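Long-range contact in ECXA (Escherichia coli, PDB 4L63), which is a zinc-binding protein with an HExxH-type metal site and probably acts as a metallopeptidase: residues A[69-77]-A[230-238]. Numbering follows the deposited sequence.
Sequences NEWAPSGIR and DIEGVRVMR
Val234 meets both Ser74 and the indole of Trp71 where, in this metzincin-like zinc protein, the 3-10 turn 72-74 following helix 60-70 packs on helix 228-239. With CG1 anti to the backbone N (chi1 176°), Val234 splits its branches between two partners: CG1 lies 3.4 Å from Ser74 OG, whereas CG2 comes within 3.6 Å of Trp71 CZ3. At the same end of the indole, Asp230 O sits in the ring plane at the edge, and Asp230 CB is 3.8 Å from Trp71 CZ3. One turn before Val234, Ile231 sets CG2 against the backbone of Ser74, 3.6 Å from Ser74 N, and also touches Pro73 CB. Arg235 lays one guanidinium face off-centre over Ser74 O without hydrogen-bonding to it, and the bent chain of Arg238 (chi3 59°) brings its own guanidinium over Gly75 O while Arg238 NH1 makes a weak hydrogen bond of 2.6 Å to Ser74 O, its N-H...O angle only 127°. The far end of the indole is fixed by Trp71 NE1 hydrogen-bonding to Lys159 O, on the helix that carries the zinc ligands His160 and His164; the Trp71 side chain lies about 10 Å from the zinc ion. Ser197 OG and the backbone N of Ile198 and Ser227 hold the Asp230 carboxylate. Trp71 O ties the turn together from within by accepting from both Ser74 N and Ser74 OG, the latter at 2.7 Å.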
ATOM      1  N   ASN A  69      22.674  -9.867  16.065  1.00 96.76           N
ATOM      2  CA  ASN A  69      21.420 -10.190  16.731  1.00 84.77           C
ATOM      3  C   ASN A  69      20.353  -9.151  16.425  1.00 82.02           C
ATOM      4  O   ASN A  69      19.160  -9.449  16.454  1.00 76.31           O
ATOM      5  CB  ASN A  69      21.614 -10.284  18.235  1.00 84.55           C
ATOM      6  CG  ASN A  69      20.403 -10.854  18.933  1.00 91.28           C
ATOM      7  OD1 ASN A  69      20.155 -12.060  18.891  1.00 96.70           O
ATOM      8  ND2 ASN A  69      19.614  -9.981  19.551  1.00 88.83           N
ATOM      9  N   GLU A  70      20.796  -7.924  16.162  1.00 79.33           N
ATOM     10  CA  GLU A  70      19.914  -6.844  15.730  1.00 74.68           C
ATOM     11  C   GLU A  70      19.220  -7.208  14.431  1.00 73.06           C
ATOM     12  O   GLU A  70      18.090  -6.790  14.174  1.00 73.49           O
ATOM     13  CB  GLU A  70      20.700  -5.551  15.529  1.00 78.81           C
ATOM     14  CG  GLU A  70      21.292  -4.943  16.776  1.00 87.29           C
ATOM     15  CD  GLU A  70      20.357  -3.947  17.413  1.00 92.63           C
ATOM     16  OE1 GLU A  70      20.339  -2.783  16.958  1.00 87.09           O
ATOM     17  OE2 GLU A  70      19.652  -4.319  18.373  1.00100.30           O
ATOM     18  N   TRP A  71      19.925  -7.968  13.599  1.00 63.23           N
ATOM     19  CA  TRP A  71      19.445  -8.313  12.267  1.00 65.25           C
ATOM     20  C   TRP A  71      18.753  -9.674  12.254  1.00 68.44           C
ATOM     21  O   TRP A  71      18.176 -10.079  11.242  1.00 62.76           O
ATOM     22  CB  TRP A  71      20.603  -8.297  11.263  1.00 62.40           C
ATOM     23  CG  TRP A  71      21.118  -6.932  10.931  1.00 61.14           C
ATOM     24  CD1 TRP A  71      22.160  -6.275  11.525  1.00 60.78           C
ATOM     25  CD2 TRP A  71      20.615  -6.054   9.918  1.00 57.10           C
ATOM     26  NE1 TRP A  71      22.336  -5.042  10.942  1.00 58.46           N
ATOM     27  CE2 TRP A  71      21.395  -4.880   9.951  1.00 56.55           C
ATOM     28  CE3 TRP A  71      19.576  -6.144   8.984  1.00 55.31           C
ATOM     29  CZ2 TRP A  71      21.178  -3.810   9.091  1.00 53.44           C
ATOM     30  CZ3 TRP A  71      19.355  -5.068   8.124  1.00 52.60           C
ATOM     31  CH2 TRP A  71      20.151  -3.922   8.188  1.00 51.68           C
ATOM     32  N   ALA A  72      18.801 -10.361  13.392  1.00 66.01           N
ATOM     33  CA  ALA A  72      18.202 -11.691  13.549  1.00 68.00           C
ATOM     34  C   ALA A  72      16.711 -11.801  13.162  1.00 66.56           C
ATOM     35  O   ALA A  72      16.293 -12.856  12.681  1.00 67.70           O
ATOM     36  CB  ALA A  72      18.396 -12.173  14.986  1.00 70.61           C
ATOM     37  N   PRO A  73      15.901 -10.739  13.379  1.00 70.58           N
ATOM     38  CA  PRO A  73      14.510 -10.810  12.896  1.00 70.85           C
ATOM     39  C   PRO A  73      14.351 -11.097  11.395  1.00 68.93           C
ATOM     40  O   PRO A  73      13.255 -11.474  10.967  1.00 61.53           O
ATOM     41  CB  PRO A  73      13.962  -9.420  13.228  1.00 60.44           C
ATOM     42  CG  PRO A  73      14.704  -9.028  14.448  1.00 61.52           C
ATOM     43  CD  PRO A  73      16.089  -9.590  14.290  1.00 66.17           C
ATOM     44  N   SER A  74      15.416 -10.927  10.615  1.00 61.52           N
ATOM     45  CA  SER A  74      15.373 -11.241   9.191  1.00 60.78           C
ATOM     46  C   SER A  74      15.399 -12.752   8.929  1.00 63.38           C
ATOM     47  O   SER A  74      15.086 -13.194   7.826  1.00 63.09           O
ATOM     48  CB  SER A  74      16.537 -10.575   8.461  1.00 59.77           C
ATOM     49  OG  SER A  74      17.749 -11.210   8.807  1.00 62.17           O
ATOM     50  N   GLY A  75      15.777 -13.538   9.936  1.00 66.00           N
ATOM     51  CA  GLY A  75      15.746 -14.990   9.822  1.00 68.68           C
ATOM     52  C   GLY A  75      17.114 -15.593   9.584  1.00 75.07           C
ATOM     53  O   GLY A  75      17.277 -16.812   9.547  1.00 73.12           O
ATOM     54  N   ILE A  76      18.105 -14.707   9.519  1.00 69.58           N
ATOM     55  CA  ILE A  76      19.500 -15.089   9.394  1.00 75.72           C
ATOM     56  C   ILE A  76      20.006 -15.734  10.657  1.00 81.37           C
ATOM     57  O   ILE A  76      19.583 -15.401  11.747  1.00 81.16           O
ATOM     58  CB  ILE A  76      20.430 -13.894   9.151  1.00 74.09           C
ATOM     59  CG1 ILE A  76      20.214 -12.821  10.197  1.00 81.27           C
ATOM     60  CG2 ILE A  76      20.237 -13.349   7.756  1.00 72.96           C
ATOM     61  CD1 ILE A  76      21.481 -12.161  10.668  1.00 85.72           C
ATOM     62  N   ARG A  77      20.961 -16.629  10.498  1.00 86.03           N
ATOM     63  CA  ARG A  77      21.556 -17.275  11.664  1.00 88.39           C
ATOM     64  C   ARG A  77      23.062 -17.329  11.520  1.00 89.49           C
ATOM     65  O   ARG A  77      23.592 -17.557  10.431  1.00 89.72           O
ATOM     66  CB  ARG A  77      20.982 -18.678  11.877  1.00 88.27           C
ATOM     67  CG  ARG A  77      19.521 -18.668  12.298  1.00 88.61           C
ATOM     68  CD  ARG A  77      18.986 -20.068  12.505  1.00 96.91           C
ATOM     69  NE  ARG A  77      19.003 -20.836  11.264  1.00100.83           N
ATOM     70  CZ  ARG A  77      19.905 -21.771  10.979  1.00105.08           C
ATOM     71  NH1 ARG A  77      20.864 -22.060  11.849  1.00102.20           N
ATOM     72  NH2 ARG A  77      19.847 -22.418   9.823  1.00107.38           N
ATOM     73  N   ASP A 230      14.360  -2.495   6.533  1.00 35.61           N
ATOM     74  CA  ASP A 230      15.704  -3.084   6.505  1.00 36.55           C
ATOM     75  C   ASP A 230      15.628  -4.601   6.688  1.00 37.77           C
ATOM     76  O   ASP A 230      16.292  -5.363   5.982  1.00 38.04           O
ATOM     77  CB  ASP A 230      16.594  -2.491   7.602  1.00 38.30           C
ATOM     78  CG  ASP A 230      17.035  -1.072   7.307  1.00 43.38           C
ATOM     79  OD1 ASP A 230      17.035  -0.666   6.124  1.00 40.95           O
ATOM     80  OD2 ASP A 230      17.388  -0.361   8.274  1.00 44.63           O
ATOM     81  N   ILE A 231      14.813  -5.026   7.647  1.00 38.98           N
ATOM     82  CA  ILE A 231      14.643  -6.445   7.952  1.00 40.92           C
ATOM     83  C   ILE A 231      14.000  -7.180   6.776  1.00 40.05           C
ATOM     84  O   ILE A 231      14.451  -8.250   6.384  1.00 41.27           O
ATOM     85  CB  ILE A 231      13.783  -6.646   9.222  1.00 42.86           C
ATOM     86  CG1 ILE A 231      14.490  -6.066  10.450  1.00 44.50           C
ATOM     87  CG2 ILE A 231      13.453  -8.110   9.426  1.00 45.32           C
ATOM     88  CD1 ILE A 231      15.845  -6.700  10.756  1.00 47.86           C
ATOM     89  N   GLU A 232      12.950  -6.598   6.204  1.00 38.42           N
ATOM     90  CA  GLU A 232      12.312  -7.186   5.031  1.00 37.96           C
ATOM     91  C   GLU A 232      13.262  -7.225   3.828  1.00 36.89           C
ATOM     92  O   GLU A 232      13.186  -8.140   2.998  1.00 37.54           O
ATOM     93  CB  GLU A 232      11.040  -6.413   4.671  1.00 36.95           C
ATOM     94  CG  GLU A 232       9.917  -6.606   5.675  1.00 44.01           C
ATOM     95  CD  GLU A 232       9.632  -8.070   5.947  1.00 56.52           C
ATOM     96  OE1 GLU A 232       9.412  -8.829   4.979  1.00 57.12           O
ATOM     97  OE2 GLU A 232       9.633  -8.463   7.131  1.00 64.99           O
ATOM     98  N   GLY A 233      14.149  -6.232   3.740  1.00 35.74           N
ATOM     99  CA  GLY A 233      15.144  -6.185   2.683  1.00 35.22           C
ATOM    100  C   GLY A 233      16.053  -7.404   2.738  1.00 37.13           C
ATOM    101  O   GLY A 233      16.327  -8.037   1.718  1.00 37.52           O
ATOM    102  N   VAL A 234      16.518  -7.740   3.937  1.00 38.85           N
ATOM    103  CA  VAL A 234      17.392  -8.903   4.102  1.00 41.42           C
ATOM    104  C   VAL A 234      16.637 -10.211   3.839  1.00 42.86           C
ATOM    105  O   VAL A 234      17.204 -11.150   3.279  1.00 47.11           O
ATOM    106  CB  VAL A 234      18.044  -8.917   5.503  1.00 50.46           C
ATOM    107  CG1 VAL A 234      18.872 -10.187   5.714  1.00 47.02           C
ATOM    108  CG2 VAL A 234      18.930  -7.687   5.670  1.00 42.93           C
ATOM    109  N   ARG A 235      15.362 -10.277   4.226  1.00 42.68           N
ATOM    110  CA  ARG A 235      14.527 -11.433   3.871  1.00 44.40           C
ATOM    111  C   ARG A 235      14.502 -11.675   2.366  1.00 43.62           C
ATOM    112  O   ARG A 235      14.514 -12.817   1.916  1.00 45.87           O
ATOM    113  CB  ARG A 235      13.092 -11.263   4.361  1.00 45.65           C
ATOM    114  CG  ARG A 235      12.913 -11.500   5.826  1.00 52.27           C
ATOM    115  CD  ARG A 235      11.449 -11.710   6.199  1.00 49.47           C
ATOM    116  NE  ARG A 235      11.367 -12.036   7.616  1.00 59.08           N
ATOM    117  CZ  ARG A 235      11.640 -13.238   8.111  1.00 69.68           C
ATOM    118  NH1 ARG A 235      11.997 -14.224   7.298  1.00 68.41           N
ATOM    119  NH2 ARG A 235      11.555 -13.459   9.418  1.00 78.49           N
ATOM    120  N   VAL A 236      14.445 -10.596   1.594  1.00 40.90           N
ATOM    121  CA  VAL A 236      14.548 -10.695   0.146  1.00 40.40           C
ATOM    122  C   VAL A 236      15.926 -11.219  -0.269  1.00 41.66           C
ATOM    123  O   VAL A 236      16.023 -12.122  -1.106  1.00 43.29           O
ATOM    124  CB  VAL A 236      14.284  -9.337  -0.526  1.00 37.78           C
ATOM    125  CG1 VAL A 236      14.608  -9.405  -2.007  1.00 37.76           C
ATOM    126  CG2 VAL A 236      12.820  -8.929  -0.312  1.00 37.23           C
ATOM    127  N   MET A 237      16.979 -10.672   0.338  1.00 41.42           N
ATOM    128  CA  MET A 237      18.354 -11.058   0.003  1.00 43.06           C
ATOM    129  C   MET A 237      18.637 -12.497   0.412  1.00 46.50           C
ATOM    130  O   MET A 237      19.542 -13.127  -0.136  1.00 48.57           O
ATOM    131  CB  MET A 237      19.375 -10.132   0.671  1.00 42.75           C
ATOM    132  CG  MET A 237      19.263  -8.651   0.269  1.00 40.08           C
ATOM    133  SD  MET A 237      19.130  -8.364  -1.509  1.00 39.00           S
ATOM    134  CE  MET A 237      20.741  -8.908  -2.082  1.00 41.60           C
ATOM    135  N   ARG A 238      17.881 -13.011   1.378  1.00 47.62           N
ATOM    136  CA  ARG A 238      18.041 -14.410   1.794  1.00 51.56           C
ATOM    137  C   ARG A 238      17.467 -15.378   0.768  1.00 56.68           C
ATOM    138  O   ARG A 238      17.863 -16.533   0.727  1.00 56.63           O
ATOM    139  CB  ARG A 238      17.380 -14.674   3.148  1.00 52.99           C
ATOM    140  CG  ARG A 238      18.116 -14.094   4.328  1.00 53.35           C
ATOM    141  CD  ARG A 238      17.361 -14.356   5.611  1.00 55.07           C
ATOM    142  NE  ARG A 238      17.172 -15.781   5.861  1.00 62.03           N
ATOM    143  CZ  ARG A 238      16.064 -16.309   6.370  1.00 68.13           C
ATOM    144  NH1 ARG A 238      15.037 -15.527   6.679  1.00 70.74           N
ATOM    145  NH2 ARG A 238      15.981 -17.616   6.566  1.00 70.32           N
TER